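Local coordinates for methanol--corrinoid protein co-methyltransferase (PDB 2I2X) that transfers the methyl group of methanol to the cob(I)amide cofactor of its corrinoid partner protein MtaC, using a zinc site, in methanogenesis from methanol, at residues A[252-257]-A[270-275]; A[266-271]-A[309-314]; A[291-296]-A[327-332]. All blocks are in the same frame, centred on the assembly; numbering follows the deposited sequence.

Contact 1: residues A[252-257]-A[270-275]; sequences PRSLVA and GYENII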
# COMPACT_ATOMS: atom_id res chain seq x y z
N PRO A 252 25.33 -9.06 16.92
CA PRO A 252 26.80 -9.23 16.65
C PRO A 252 27.13 -9.99 15.37
O PRO A 252 28.19 -9.76 14.79
CB PRO A 252 27.33 -9.97 17.89
CG PRO A 252 26.11 -10.61 18.51
CD PRO A 252 24.89 -9.79 18.12
N ARG A 253 26.26 -10.87 14.92
CA ARG A 253 26.45 -11.44 13.59
C ARG A 253 26.48 -10.34 12.51
O ARG A 253 27.43 -10.27 11.72
CB ARG A 253 25.39 -12.50 13.26
CG ARG A 253 25.40 -12.99 11.77
CD ARG A 253 24.53 -12.08 10.86
NE ARG A 253 24.28 -12.64 9.54
CZ ARG A 253 23.86 -11.93 8.48
NH1 ARG A 253 23.69 -10.63 8.59
NH2 ARG A 253 23.66 -12.54 7.30
N SER A 254 25.47 -9.47 12.50
CA SER A 254 25.37 -8.45 11.46
C SER A 254 26.44 -7.38 11.64
O SER A 254 26.91 -6.79 10.67
CB SER A 254 23.97 -7.85 11.39
OG SER A 254 23.02 -8.84 10.96
N LEU A 255 26.85 -7.15 12.89
CA LEU A 255 27.93 -6.23 13.18
C LEU A 255 29.22 -6.51 12.39
O LEU A 255 29.99 -5.60 12.11
CB LEU A 255 28.20 -6.22 14.68
CG LEU A 255 29.38 -5.38 15.18
CD1 LEU A 255 29.13 -3.90 14.99
CD2 LEU A 255 29.71 -5.66 16.64
N VAL A 256 29.45 -7.78 12.03
CA VAL A 256 30.68 -8.21 11.35
C VAL A 256 30.93 -7.47 10.02
O VAL A 256 32.08 -7.10 9.72
CB VAL A 256 30.74 -9.78 11.15
CG1 VAL A 256 31.92 -10.17 10.30
CG2 VAL A 256 30.80 -10.52 12.48
N ALA A 257 29.88 -7.27 9.23
CA ALA A 257 29.97 -6.52 7.99
C ALA A 257 30.76 -5.21 8.17
O ALA A 257 31.63 -4.86 7.36
CB ALA A 257 28.58 -6.25 7.45
N GLY A 270 17.10 -5.59 8.35
CA GLY A 270 17.96 -5.73 9.54
C GLY A 270 17.36 -4.99 10.72
O GLY A 270 17.84 -3.93 11.12
N TYR A 271 16.30 -5.54 11.31
CA TYR A 271 15.74 -4.90 12.47
C TYR A 271 16.74 -4.75 13.60
O TYR A 271 16.61 -3.84 14.42
CB TYR A 271 14.56 -5.70 12.96
CG TYR A 271 13.30 -5.58 12.11
CD1 TYR A 271 13.13 -6.36 10.98
CD2 TYR A 271 12.25 -4.74 12.50
CE1 TYR A 271 11.97 -6.30 10.24
CE2 TYR A 271 11.09 -4.66 11.76
CZ TYR A 271 10.95 -5.45 10.63
OH TYR A 271 9.78 -5.43 9.87
N GLU A 272 17.73 -5.65 13.66
CA GLU A 272 18.79 -5.56 14.65
C GLU A 272 19.72 -4.36 14.39
O GLU A 272 20.60 -4.07 15.22
CB GLU A 272 19.60 -6.86 14.69
CG GLU A 272 20.50 -7.18 13.44
CD GLU A 272 19.72 -7.76 12.26
OE1 GLU A 272 20.40 -8.27 11.32
OE2 GLU A 272 18.45 -7.69 12.26
N ASN A 273 19.53 -3.66 13.25
CA ASN A 273 20.35 -2.48 12.92
C ASN A 273 20.34 -1.42 14.01
O ASN A 273 21.30 -0.63 14.13
CB ASN A 273 19.94 -1.85 11.59
CG ASN A 273 20.32 -2.70 10.39
OD1 ASN A 273 21.10 -3.65 10.49
ND2 ASN A 273 19.72 -2.38 9.23
N ILE A 274 19.28 -1.39 14.82
CA ILE A 274 19.27 -0.41 15.90
C ILE A 274 20.44 -0.69 16.89
O ILE A 274 21.18 0.22 17.31
CB ILE A 274 17.88 -0.29 16.59
CG1 ILE A 274 17.91 0.72 17.74
CG2 ILE A 274 17.39 -1.67 17.10
CD1 ILE A 274 18.16 2.13 17.36
N ILE A 275 20.61 -1.96 17.25
CA ILE A 275 21.76 -2.34 18.06
C ILE A 275 23.06 -1.98 17.33
O ILE A 275 23.94 -1.43 17.92
CB ILE A 275 21.72 -3.82 18.43
CG1 ILE A 275 20.47 -4.11 19.25
CG2 ILE A 275 22.93 -4.20 19.24
CD1 ILE A 275 20.02 -5.54 19.19
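Glu272 and Ser254 reach each other through their torsions: chi1 of 69° sets Glu272 CG between its own backbone N and carbonyl carbon, and a bend at chi2 (-80°) swings the carboxylate across to the helix, while Ser254 holds OG anti to its carbonyl carbon. The two meet in a single short hydrogen bond, Ser254 OG donating to Glu272 OE1 at 2.7 Å on the anti lone pair, the one facing away from OE2. Behind the hydroxyl, Arg253 NH1 donates to Ser254 OG at 3.0 Å, with that oxygen 18° out of the guanidinium plane, so the serine oxygen relays between arginine and glutamate. Their charged atoms do not touch: Arg253 NH1 and Glu272 OE1 lie 4.9 Å apart. This ties helix 240-259 of the TIM barrel to the type I turn from Gly270 to Asn273, which leads into helix 273-280. The carboxylate is buried but well supplied, since OE1 also accepts from the backbone N of Asp219 and OE2 forms a salt bridge with Arg247, which would probably favour its charged form. Arg253 makes salt bridges through NH2 to Asp217 and through NE to Asp219, the residue just before the zinc ligand Cys220.

Contact 2: residues A[266-271]-A[309-314]; sequences GKDCGY and CWSNES. With ZN (zinc ion), chain Q; K (potassium ion), chain S.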
# COMPACT_ATOMS: atom_id res chain seq x y z
N GLY A 266 22.96 -0.04 6.61
CA GLY A 266 22.56 -1.44 6.62
C GLY A 266 21.22 -1.67 5.96
O GLY A 266 20.39 -0.77 5.88
N LYS A 267 21.01 -2.88 5.49
CA LYS A 267 19.74 -3.31 4.91
C LYS A 267 18.54 -3.14 5.79
O LYS A 267 18.57 -3.46 6.97
CB LYS A 267 19.81 -4.78 4.51
CG LYS A 267 20.47 -4.99 3.17
CD LYS A 267 19.45 -4.85 2.08
CE LYS A 267 18.52 -6.04 2.09
NZ LYS A 267 17.35 -5.73 1.26
N ASP A 268 17.46 -2.71 5.15
CA ASP A 268 16.16 -2.44 5.75
C ASP A 268 15.62 -3.55 6.65
O ASP A 268 15.11 -3.27 7.74
CB ASP A 268 15.15 -2.10 4.65
CG ASP A 268 15.08 -3.17 3.57
OD1 ASP A 268 15.81 -4.19 3.66
OD2 ASP A 268 14.27 -3.01 2.64
N CYS A 269 15.70 -4.79 6.21
CA CYS A 269 15.12 -5.89 6.98
C CYS A 269 16.00 -6.30 8.17
O CYS A 269 15.64 -7.23 8.93
CB CYS A 269 14.81 -7.09 6.09
SG CYS A 269 16.22 -7.74 5.17
N GLY A 270 17.10 -5.59 8.35
CA GLY A 270 17.96 -5.73 9.54
C GLY A 270 17.36 -4.99 10.72
O GLY A 270 17.84 -3.93 11.12
N TYR A 271 16.30 -5.54 11.31
CA TYR A 271 15.74 -4.90 12.47
C TYR A 271 16.74 -4.75 13.60
O TYR A 271 16.61 -3.84 14.42
CB TYR A 271 14.56 -5.70 12.96
CG TYR A 271 13.30 -5.58 12.11
CD1 TYR A 271 13.13 -6.36 10.98
CD2 TYR A 271 12.25 -4.74 12.50
CE1 TYR A 271 11.97 -6.30 10.24
CE2 TYR A 271 11.09 -4.66 11.76
CZ TYR A 271 10.95 -5.45 10.63
OH TYR A 271 9.78 -5.43 9.87
N CYS A 309 17.40 5.61 6.79
CA CYS A 309 16.56 5.40 5.61
C CYS A 309 15.36 4.55 5.99
O CYS A 309 15.41 3.82 6.98
CB CYS A 309 17.36 4.80 4.45
SG CYS A 309 18.97 5.65 4.25
N TRP A 310 14.28 4.68 5.24
CA TRP A 310 12.99 4.13 5.63
C TRP A 310 12.43 3.43 4.41
O TRP A 310 12.23 4.06 3.36
CB TRP A 310 12.09 5.25 6.10
CG TRP A 310 10.72 4.91 6.62
CD1 TRP A 310 9.54 5.50 6.22
CD2 TRP A 310 10.38 3.98 7.65
NE1 TRP A 310 8.49 4.98 6.93
CE2 TRP A 310 8.97 4.05 7.83
CE3 TRP A 310 11.11 3.09 8.44
CZ2 TRP A 310 8.27 3.26 8.77
CZ3 TRP A 310 10.43 2.31 9.39
CH2 TRP A 310 9.02 2.40 9.53
N SER A 311 12.22 2.12 4.57
CA SER A 311 11.87 1.25 3.47
C SER A 311 10.48 0.53 3.58
O SER A 311 9.96 0.36 4.67
CB SER A 311 12.99 0.22 3.34
OG SER A 311 12.57 -0.92 2.60
N ASN A 312 9.94 0.12 2.43
CA ASN A 312 8.69 -0.67 2.34
C ASN A 312 8.96 -2.15 2.15
O ASN A 312 8.02 -2.93 1.90
CB ASN A 312 7.84 -0.21 1.14
CG ASN A 312 8.51 -0.55 -0.17
OD1 ASN A 312 9.66 -0.19 -0.38
ND2 ASN A 312 7.82 -1.29 -1.05
N GLU A 313 10.25 -2.51 2.20
CA GLU A 313 10.74 -3.90 2.18
C GLU A 313 10.62 -4.51 0.80
O GLU A 313 11.61 -4.85 0.17
CB GLU A 313 10.05 -4.76 3.25
CG GLU A 313 10.36 -6.25 3.20
CD GLU A 313 11.86 -6.59 3.31
OE1 GLU A 313 12.21 -7.76 3.01
OE2 GLU A 313 12.69 -5.71 3.69
N SER A 314 9.38 -4.63 0.32
CA SER A 314 9.13 -5.16 -1.00
C SER A 314 7.64 -5.13 -1.34
O SER A 314 6.78 -5.27 -0.47
CB SER A 314 9.62 -6.59 -1.10
OG SER A 314 9.74 -6.90 -2.48
ZN ZN Q . 15.39 -9.62 3.94
K K S . 14.69 -8.71 1.31
O HOH W 1 14.18 -5.15 0.73
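The metal site of the barrel lies between these two segments: Cys269, in the loop 266-271, binds the zinc ion through SG at 2.4 Å, and Glu313, just past strand 309-311, reaches the potassium ion with OE1 at a long 3.2 Å. Glu164 and Cys220 complete the protein ligands of the zinc, and Glu164 and Glu86 also bind the potassium. Between the loops the direct bond is Ser311 OG to Asp268 OD2, 2.7 Å, with the serine as donor and the anti lone pair of the carboxylate as acceptor. Ser311 OG, anti to its backbone N at chi1 162°, also accepts from Glu313 N at 2.8 Å, closing an ST turn. Asp268 and Glu313 cross at about a right angle, and OD2 of the aspartate comes within 3.3 Å of OE2 of the glutamate, two acceptors without a bond. Such a pairing of like charges is probably eased by Lys267, whose NZ forms a salt bridge with Asp268 OD1 at 3.2 Å, weak as a hydrogen bond, and a second salt bridge with Glu84. A water hydrogen-bonds to both Asp268 OD2 and Glu313 O and so bridges the segments. Cys269 CB packs against Glu313 OE2 at 3.5 Å, bringing the zinc-binding loop up to the potassium ligand. Ser314 touches the corrinoid next door. A catalytic site built on loops such as 312-314, just past the C-terminal end of a strand, is typical of TIM barrels.

Contact 3: residues A[291-296]-A[327-332]; sequences STCAHS and QCWSET
A sulfur-aromatic contact joins the loop after strand 285-287 to helix 325-345, where Cys293 lays its sulfur over the indole of Trp329. SG stands 3.6 Å from the centroid of the six-membered ring of Trp329, only 14° off the ring normal, and is thus almost centred on the face. Cys293 CB follows on the same side, 3.4 Å from Trp329 CZ2. Thr292 approaches differently, from the rim: its OG1 lies near the ring plane, 3.2 Å from Trp329 CH2. With CG anti to its carbonyl carbon (chi1 -68°), Trp329 sends its indole out from the helix toward the loop. In this TIM barrel the loop also carries Ala294, which touches the corrinoid, so the tryptophan packs against the chain next to that pocket. The Thr292 hydroxyl is engaged elsewhere, with Cys328 O and Thr332 OG1 of the second copy of this protein, which places the contact at the interface between the two copies. An alanine in place of Trp329 would remove the whole indole and would probably leave Cys293 SG without its aromatic partner and a gap between loop and helix. Ser291 O, accepting from both Ala294 N and His295 N, holds the loop in a tight turn.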
# COMPACT_ATOMS: atom_id res chain seq x y z
N SER A 291 6.03 -0.96 5.55
CA SER A 291 6.49 -2.14 4.76
C SER A 291 5.44 -3.25 4.82
O SER A 291 5.74 -4.40 4.51
CB SER A 291 7.87 -2.65 5.22
OG SER A 291 7.83 -3.07 6.59
N THR A 292 4.21 -2.91 5.20
CA THR A 292 3.15 -3.92 5.33
C THR A 292 2.78 -4.61 4.02
O THR A 292 2.19 -5.69 4.05
CB THR A 292 1.85 -3.33 5.97
OG1 THR A 292 1.47 -2.14 5.25
CG2 THR A 292 2.08 -3.00 7.45
N CYS A 293 3.08 -3.99 2.88
CA CYS A 293 2.97 -4.64 1.57
C CYS A 293 3.79 -5.94 1.49
O CYS A 293 3.44 -6.88 0.75
CB CYS A 293 3.44 -3.69 0.46
SG CYS A 293 4.90 -2.68 0.91
N ALA A 294 4.87 -5.99 2.25
CA ALA A 294 5.67 -7.21 2.33
C ALA A 294 5.27 -8.11 3.51
O ALA A 294 5.24 -9.33 3.34
CB ALA A 294 7.15 -6.89 2.38
N HIS A 295 4.99 -7.55 4.69
CA HIS A 295 4.70 -8.39 5.86
C HIS A 295 4.26 -7.58 7.03
O HIS A 295 4.56 -6.42 7.13
CB HIS A 295 5.95 -9.24 6.31
CG HIS A 295 7.18 -8.42 6.58
ND1 HIS A 295 7.39 -7.76 7.78
CD2 HIS A 295 8.24 -8.11 5.79
CE1 HIS A 295 8.53 -7.09 7.72
NE2 HIS A 295 9.06 -7.29 6.53
N SER A 296 3.59 -8.26 7.95
CA SER A 296 3.14 -7.72 9.22
C SER A 296 4.31 -7.70 10.21
O SER A 296 5.21 -8.56 10.16
CB SER A 296 2.04 -8.64 9.76
OG SER A 296 1.31 -8.02 10.78
N GLN A 327 4.82 3.71 -6.78
CA GLN A 327 4.42 5.09 -6.53
C GLN A 327 3.64 5.25 -5.25
O GLN A 327 3.93 6.13 -4.48
CB GLN A 327 3.64 5.65 -7.71
CG GLN A 327 4.48 5.85 -8.94
CD GLN A 327 3.62 6.14 -10.15
OE1 GLN A 327 2.50 5.62 -10.25
NE2 GLN A 327 4.15 6.95 -11.08
N CYS A 328 2.67 4.40 -4.99
CA CYS A 328 1.89 4.56 -3.77
C CYS A 328 2.80 4.45 -2.55
O CYS A 328 2.77 5.31 -1.68
CB CYS A 328 0.80 3.49 -3.67
SG CYS A 328 -0.17 3.28 -5.16
N TRP A 329 3.64 3.40 -2.50
CA TRP A 329 4.46 3.16 -1.33
C TRP A 329 5.61 4.15 -1.21
O TRP A 329 5.94 4.54 -0.09
CB TRP A 329 4.93 1.72 -1.23
CG TRP A 329 3.82 0.77 -0.95
CD1 TRP A 329 3.10 0.03 -1.87
CD2 TRP A 329 3.26 0.46 0.33
NE1 TRP A 329 2.15 -0.72 -1.23
CE2 TRP A 329 2.22 -0.47 0.12
CE3 TRP A 329 3.52 0.90 1.62
CZ2 TRP A 329 1.45 -0.98 1.15
CZ3 TRP A 329 2.75 0.38 2.68
CH2 TRP A 329 1.72 -0.55 2.43
N SER A 330 6.16 4.61 -2.33
CA SER A 330 7.21 5.64 -2.23
C SER A 330 6.67 6.93 -1.65
O SER A 330 7.34 7.59 -0.84
CB SER A 330 7.98 5.89 -3.54
OG SER A 330 7.12 6.14 -4.64
N GLU A 331 5.45 7.30 -2.05
CA GLU A 331 4.82 8.52 -1.52
C GLU A 331 4.61 8.44 0.02
O GLU A 331 4.96 9.40 0.73
CB GLU A 331 3.52 8.87 -2.28
CG GLU A 331 2.66 10.04 -1.64
CD GLU A 331 1.67 10.71 -2.59
OE1 GLU A 331 1.87 10.66 -3.82
OE2 GLU A 331 0.67 11.31 -2.10
N THR A 332 4.10 7.32 0.53
CA THR A 332 3.97 7.12 1.98
C THR A 332 5.36 7.18 2.69
O THR A 332 5.54 7.89 3.69
CB THR A 332 3.23 5.81 2.28
OG1 THR A 332 2.06 5.68 1.44
CG2 THR A 332 2.80 5.76 3.70

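In the fold
From the N terminus, the chain first meets contact 1, where helix 240-259 is joined to the turn before helix 273-280 and a short loop of 12 residues is closed. Contact 2 starts within that loop and shares Gly270 and Tyr271 with contact 1, then spans 37 residues, past strand 285-287, to strand 309-311 and the turn after it. Contact 3 opens inside this span and ends beyond it on helix 325-345, so contacts 2 and 3 cross, whereas contact 1 is finished before contact 3 begins. Tyr271 OH touches His295, and Asn312 and Ser314 touch the 291-296 loop. Together they link helices 240-259 and 273-280, the metal-binding loops and helix 325-345 at the interface with the second copy.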